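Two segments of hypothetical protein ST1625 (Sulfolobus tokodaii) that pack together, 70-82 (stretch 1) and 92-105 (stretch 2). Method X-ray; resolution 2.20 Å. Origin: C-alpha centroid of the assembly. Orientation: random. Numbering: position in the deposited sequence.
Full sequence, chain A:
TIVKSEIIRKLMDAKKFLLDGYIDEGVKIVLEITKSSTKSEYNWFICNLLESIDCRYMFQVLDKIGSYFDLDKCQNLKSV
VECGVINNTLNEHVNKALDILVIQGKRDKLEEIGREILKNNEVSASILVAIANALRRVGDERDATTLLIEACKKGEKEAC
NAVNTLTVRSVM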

# COMPACT_ATOMS: atom_id res chain seq x y z
N ASP A 70 10.63 4.35 7.60
CA ASP A 70 10.15 5.53 6.90
C ASP A 70 9.66 4.99 5.56
O ASP A 70 10.45 4.81 4.64
N LEU A 71 8.37 4.68 5.48
CA LEU A 71 7.79 4.14 4.25
C LEU A 71 7.91 5.08 3.07
O LEU A 71 7.99 4.64 1.92
N ASP A 72 7.95 6.38 3.35
CA ASP A 72 8.06 7.38 2.29
C ASP A 72 9.36 7.24 1.51
O ASP A 72 9.51 7.79 0.42
N LYS A 73 10.31 6.49 2.06
CA LYS A 73 11.58 6.29 1.37
C LYS A 73 11.48 5.14 0.37
O LYS A 73 12.34 4.98 -0.49
N CYS A 74 10.40 4.37 0.48
CA CYS A 74 10.16 3.24 -0.42
C CYS A 74 9.60 3.74 -1.75
O CYS A 74 8.73 4.61 -1.78
N GLN A 75 10.10 3.17 -2.85
CA GLN A 75 9.68 3.54 -4.20
C GLN A 75 8.68 2.54 -4.78
O GLN A 75 8.10 2.77 -5.85
N ASN A 76 8.48 1.43 -4.07
CA ASN A 76 7.57 0.37 -4.51
C ASN A 76 6.28 0.30 -3.70
O ASN A 76 5.71 -0.79 -3.54
N LEU A 77 5.80 1.44 -3.20
CA LEU A 77 4.58 1.44 -2.41
C LEU A 77 3.33 1.04 -3.19
O LEU A 77 2.25 0.90 -2.62
N LYS A 78 3.47 0.82 -4.49
CA LYS A 78 2.34 0.37 -5.27
C LYS A 78 2.02 -1.05 -4.78
O LYS A 78 0.89 -1.53 -4.90
N SER A 79 3.03 -1.71 -4.21
CA SER A 79 2.88 -3.07 -3.68
C SER A 79 1.86 -3.09 -2.53
O SER A 79 1.14 -4.07 -2.34
N VAL A 80 1.83 -2.02 -1.75
CA VAL A 80 0.91 -1.95 -0.62
C VAL A 80 -0.52 -1.75 -1.11
O VAL A 80 -1.45 -2.36 -0.60
N VAL A 81 -0.70 -0.89 -2.10
CA VAL A 81 -2.02 -0.63 -2.66
C VAL A 81 -2.53 -1.91 -3.33
O VAL A 81 -3.72 -2.24 -3.23
N GLU A 82 -1.63 -2.62 -4.01
CA GLU A 82 -1.97 -3.88 -4.68
C GLU A 82 -2.56 -4.88 -3.71
O GLU A 82 -3.50 -5.59 -4.04
N GLU A 92 -5.42 1.80 6.83
CA GLU A 92 -4.49 2.91 7.00
C GLU A 92 -3.19 2.75 6.21
O GLU A 92 -2.62 3.74 5.76
N HIS A 93 -2.72 1.51 6.05
CA HIS A 93 -1.49 1.25 5.31
C HIS A 93 -1.72 1.60 3.85
O HIS A 93 -0.92 2.31 3.25
N VAL A 94 -2.83 1.12 3.29
CA VAL A 94 -3.15 1.41 1.90
C VAL A 94 -3.29 2.91 1.66
O VAL A 94 -2.73 3.43 0.70
N ASN A 95 -4.02 3.60 2.54
CA ASN A 95 -4.21 5.04 2.37
C ASN A 95 -2.89 5.80 2.45
O ASN A 95 -2.61 6.64 1.59
N LYS A 96 -2.08 5.51 3.46
CA LYS A 96 -0.79 6.19 3.59
C LYS A 96 0.07 5.96 2.34
O LYS A 96 0.74 6.87 1.88
N ALA A 97 0.03 4.74 1.81
CA ALA A 97 0.79 4.38 0.60
C ALA A 97 0.30 5.23 -0.58
O ALA A 97 1.09 5.69 -1.40
N LEU A 98 -1.02 5.42 -0.65
CA LEU A 98 -1.62 6.23 -1.70
C LEU A 98 -1.13 7.67 -1.57
O LEU A 98 -0.69 8.27 -2.55
N ASP A 99 -1.21 8.23 -0.36
CA ASP A 99 -0.79 9.60 -0.12
C ASP A 99 0.67 9.78 -0.49
O ASP A 99 1.03 10.79 -1.10
N ILE A 100 1.50 8.81 -0.12
CA ILE A 100 2.93 8.89 -0.45
C ILE A 100 3.14 8.79 -1.96
O ILE A 100 4.00 9.48 -2.51
N LEU A 101 2.37 7.94 -2.63
CA LEU A 101 2.51 7.81 -4.08
C LEU A 101 2.18 9.15 -4.75
O LEU A 101 2.87 9.57 -5.67
N VAL A 102 1.14 9.82 -4.27
CA VAL A 102 0.76 11.12 -4.83
C VAL A 102 1.88 12.13 -4.63
O VAL A 102 2.27 12.86 -5.54
N ILE A 103 2.41 12.15 -3.40
CA ILE A 103 3.47 13.07 -3.01
C ILE A 103 4.79 12.80 -3.73
O ILE A 103 5.63 13.69 -3.88
N GLN A 104 4.97 11.56 -4.17
CA GLN A 104 6.17 11.18 -4.90
C GLN A 104 5.94 11.50 -6.37
O GLN A 104 6.86 11.45 -7.19
N GLY A 105 4.70 11.86 -6.70
CA GLY A 105 4.35 12.18 -8.07
C GLY A 105 4.36 10.96 -8.96
O GLY A 105 4.59 11.07 -10.17

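Packing of residues 70-82 against the helix that begins at Glu-92, with 606 Å² buried between them. The helix starting at Lys-78 runs at 142° to the helix starting at Glu-92, axes 8.4 Å apart at closest approach, so the register runs backward: Val-81 lies by Val-94, Leu-77 by Ala-97 and Asp-72 by Ile-100. Apolar contacts dominate. Leu-77 (m, t) points toward the helix; its CD1 lies 3.6 Å from Ile-100 CG2, and its CB lies 3.9 Å from Leu-101 CD2. Ile-100 (m, t) points back toward the loop and also reaches the 3-10 segment, where its CD1 is 4.2 Å from CB of Leu-71 (m, t). Ala-97 points toward the first stretch: its CB sits 3.8 Å from Val-80 CG1, 4.1 Å from Val-81 CG2 and 3.9 Å from the backbone O of Leu-77. Val-80 (t) points inward, and its CG1 also approaches His-93 O at 3.7 Å. Val-81 (t) leaves its CA sideways, yet its CG2 meets both Leu-98 CD2 (4.1 Å) and Leu-101 CD1 (3.9 Å); Leu-98 and Leu-101, both m, t, start sideways and bring their ends nearer. Val-94 (t) places CG2 4.0 Å from Val-80 O. Polar contact between the stretches centers on Gln-104 (m, t), which points toward the loop and brings its amide near the carbonyls of Asp-72 and Cys-74; the amide is probably turned over in the model, so its bonding remains open. Within the first stretch, Ser-79 OG donates to Asn-76 O (2.8 Å), Lys-73 NZ forms a salt bridge with Asp-70 OD2 (3.3 Å, a weak hydrogen bond), and Lys-78 NZ makes a long one with Glu-82 OE2 (3.9 Å). Lys-78 NZ and His-93 NE2 are also hydrogen-bonded elsewhere in the structure. Cys-74 (m) is bonded covalently to a group elsewhere in the structure.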

# COMPACT_ATOMS: atom_id res chain seq x y z
CB ASP A 70 11.27 6.54 6.64
CG ASP A 70 11.75 7.21 7.91
OD1 ASP A 70 10.89 7.66 8.69
OD2 ASP A 70 12.98 7.28 8.11
CB LEU A 71 6.32 3.78 4.48
CG LEU A 71 6.00 2.46 5.18
CD1 LEU A 71 4.52 2.39 5.46
CD2 LEU A 71 6.42 1.29 4.32
CB ASP A 72 7.95 8.80 2.88
CG ASP A 72 9.12 9.16 3.78
OD1 ASP A 72 9.34 8.48 4.80
OD2 ASP A 72 9.82 10.14 3.46
CB LYS A 73 12.69 6.03 2.39
CG LYS A 73 13.10 7.31 3.11
CD LYS A 73 14.31 7.12 4.00
CE LYS A 73 14.63 8.43 4.69
NZ LYS A 73 13.40 8.99 5.33
CB CYS A 74 9.18 2.25 0.21
SG CYS A 74 9.78 1.40 1.70
CB GLN A 75 10.90 3.63 -5.12
CG GLN A 75 12.03 4.47 -4.56
CD GLN A 75 11.68 5.94 -4.48
OE1 GLN A 75 12.23 6.68 -3.66
NE2 GLN A 75 10.76 6.38 -5.34
CB ASN A 76 8.28 -0.99 -4.42
CG ASN A 76 8.80 -1.31 -3.01
OD1 ASN A 76 9.25 -2.43 -2.74
ND2 ASN A 76 8.74 -0.34 -2.11
CB LEU A 77 4.38 2.79 -1.71
CG LEU A 77 5.43 3.07 -0.63
CD1 LEU A 77 4.93 4.17 0.28
CD2 LEU A 77 5.71 1.80 0.20
CB LYS A 78 2.67 0.33 -6.77
CG LYS A 78 1.48 -0.11 -7.62
CD LYS A 78 1.89 -0.47 -9.05
CE LYS A 78 0.72 -1.07 -9.81
NZ LYS A 78 1.08 -1.47 -11.20
CB SER A 79 4.23 -3.59 -3.15
OG SER A 79 5.25 -3.52 -4.14
CB VAL A 80 1.31 -0.82 0.36
CG1 VAL A 80 0.24 -0.65 1.44
CG2 VAL A 80 2.65 -1.15 0.99
CB VAL A 81 -1.97 0.48 -3.72
CG1 VAL A 81 -3.38 0.80 -4.19
CG2 VAL A 81 -1.28 1.71 -3.15
CB GLU A 82 -0.72 -4.50 -5.32
CG GLU A 82 -0.29 -3.88 -6.63
CD GLU A 82 -1.31 -4.05 -7.75
OE1 GLU A 82 -2.13 -5.01 -7.68
OE2 GLU A 82 -1.29 -3.25 -8.71
CB GLU A 92 -4.16 3.11 8.48
CG GLU A 92 -3.38 1.97 9.09
CD GLU A 92 -3.01 2.23 10.54
OE1 GLU A 92 -2.40 1.33 11.16
OE2 GLU A 92 -3.32 3.33 11.06
CB HIS A 93 -1.07 -0.23 5.44
CG HIS A 93 -0.87 -0.67 6.85
ND1 HIS A 93 -0.11 0.04 7.75
CD2 HIS A 93 -1.34 -1.74 7.53
CE1 HIS A 93 -0.13 -0.57 8.92
NE2 HIS A 93 -0.87 -1.65 8.81
CB VAL A 94 -4.48 0.75 1.46
CG1 VAL A 94 -4.81 1.17 0.03
CG2 VAL A 94 -4.36 -0.77 1.56
CB ASN A 95 -5.19 5.58 3.42
CG ASN A 95 -6.61 5.08 3.20
OD1 ASN A 95 -7.03 4.85 2.06
ND2 ASN A 95 -7.36 4.93 4.29
CB LYS A 96 -0.03 5.70 4.83
CG LYS A 96 -0.65 6.13 6.15
CD LYS A 96 0.08 5.51 7.33
CE LYS A 96 -0.61 5.84 8.65
NZ LYS A 96 0.11 5.24 9.81
CB ALA A 97 0.62 2.91 0.28
CB LEU A 98 -3.14 6.19 -1.60
CG LEU A 98 -3.88 4.97 -2.16
CD1 LEU A 98 -5.34 5.01 -1.74
CD2 LEU A 98 -3.76 4.96 -3.68
CB ASP A 99 -1.02 10.01 1.35
CG ASP A 99 -2.50 10.01 1.73
OD1 ASP A 99 -3.36 10.10 0.83
OD2 ASP A 99 -2.81 9.93 2.94
CB ILE A 100 3.72 7.78 0.28
CG1 ILE A 100 3.76 8.09 1.78
CG2 ILE A 100 5.13 7.71 -0.27
CD1 ILE A 100 4.21 6.92 2.63
CB LEU A 101 1.58 6.72 -4.63
CG LEU A 101 1.96 5.28 -4.29
CD1 LEU A 101 0.95 4.33 -4.89
CD2 LEU A 101 3.36 4.96 -4.80
CB VAL A 102 -0.52 11.69 -4.15
CG1 VAL A 102 -0.87 13.04 -4.77
CG2 VAL A 102 -1.69 10.72 -4.32
CB ILE A 103 3.69 12.97 -1.48
CG1 ILE A 103 2.43 13.43 -0.76
CG2 ILE A 103 4.87 13.82 -1.06
CD1 ILE A 103 2.52 13.30 0.77
CB GLN A 104 6.44 9.69 -4.73
CG GLN A 104 7.04 9.31 -3.39
CD GLN A 104 7.15 7.81 -3.20
OE1 GLN A 104 7.80 7.33 -2.27
NE2 GLN A 104 6.51 7.05 -4.08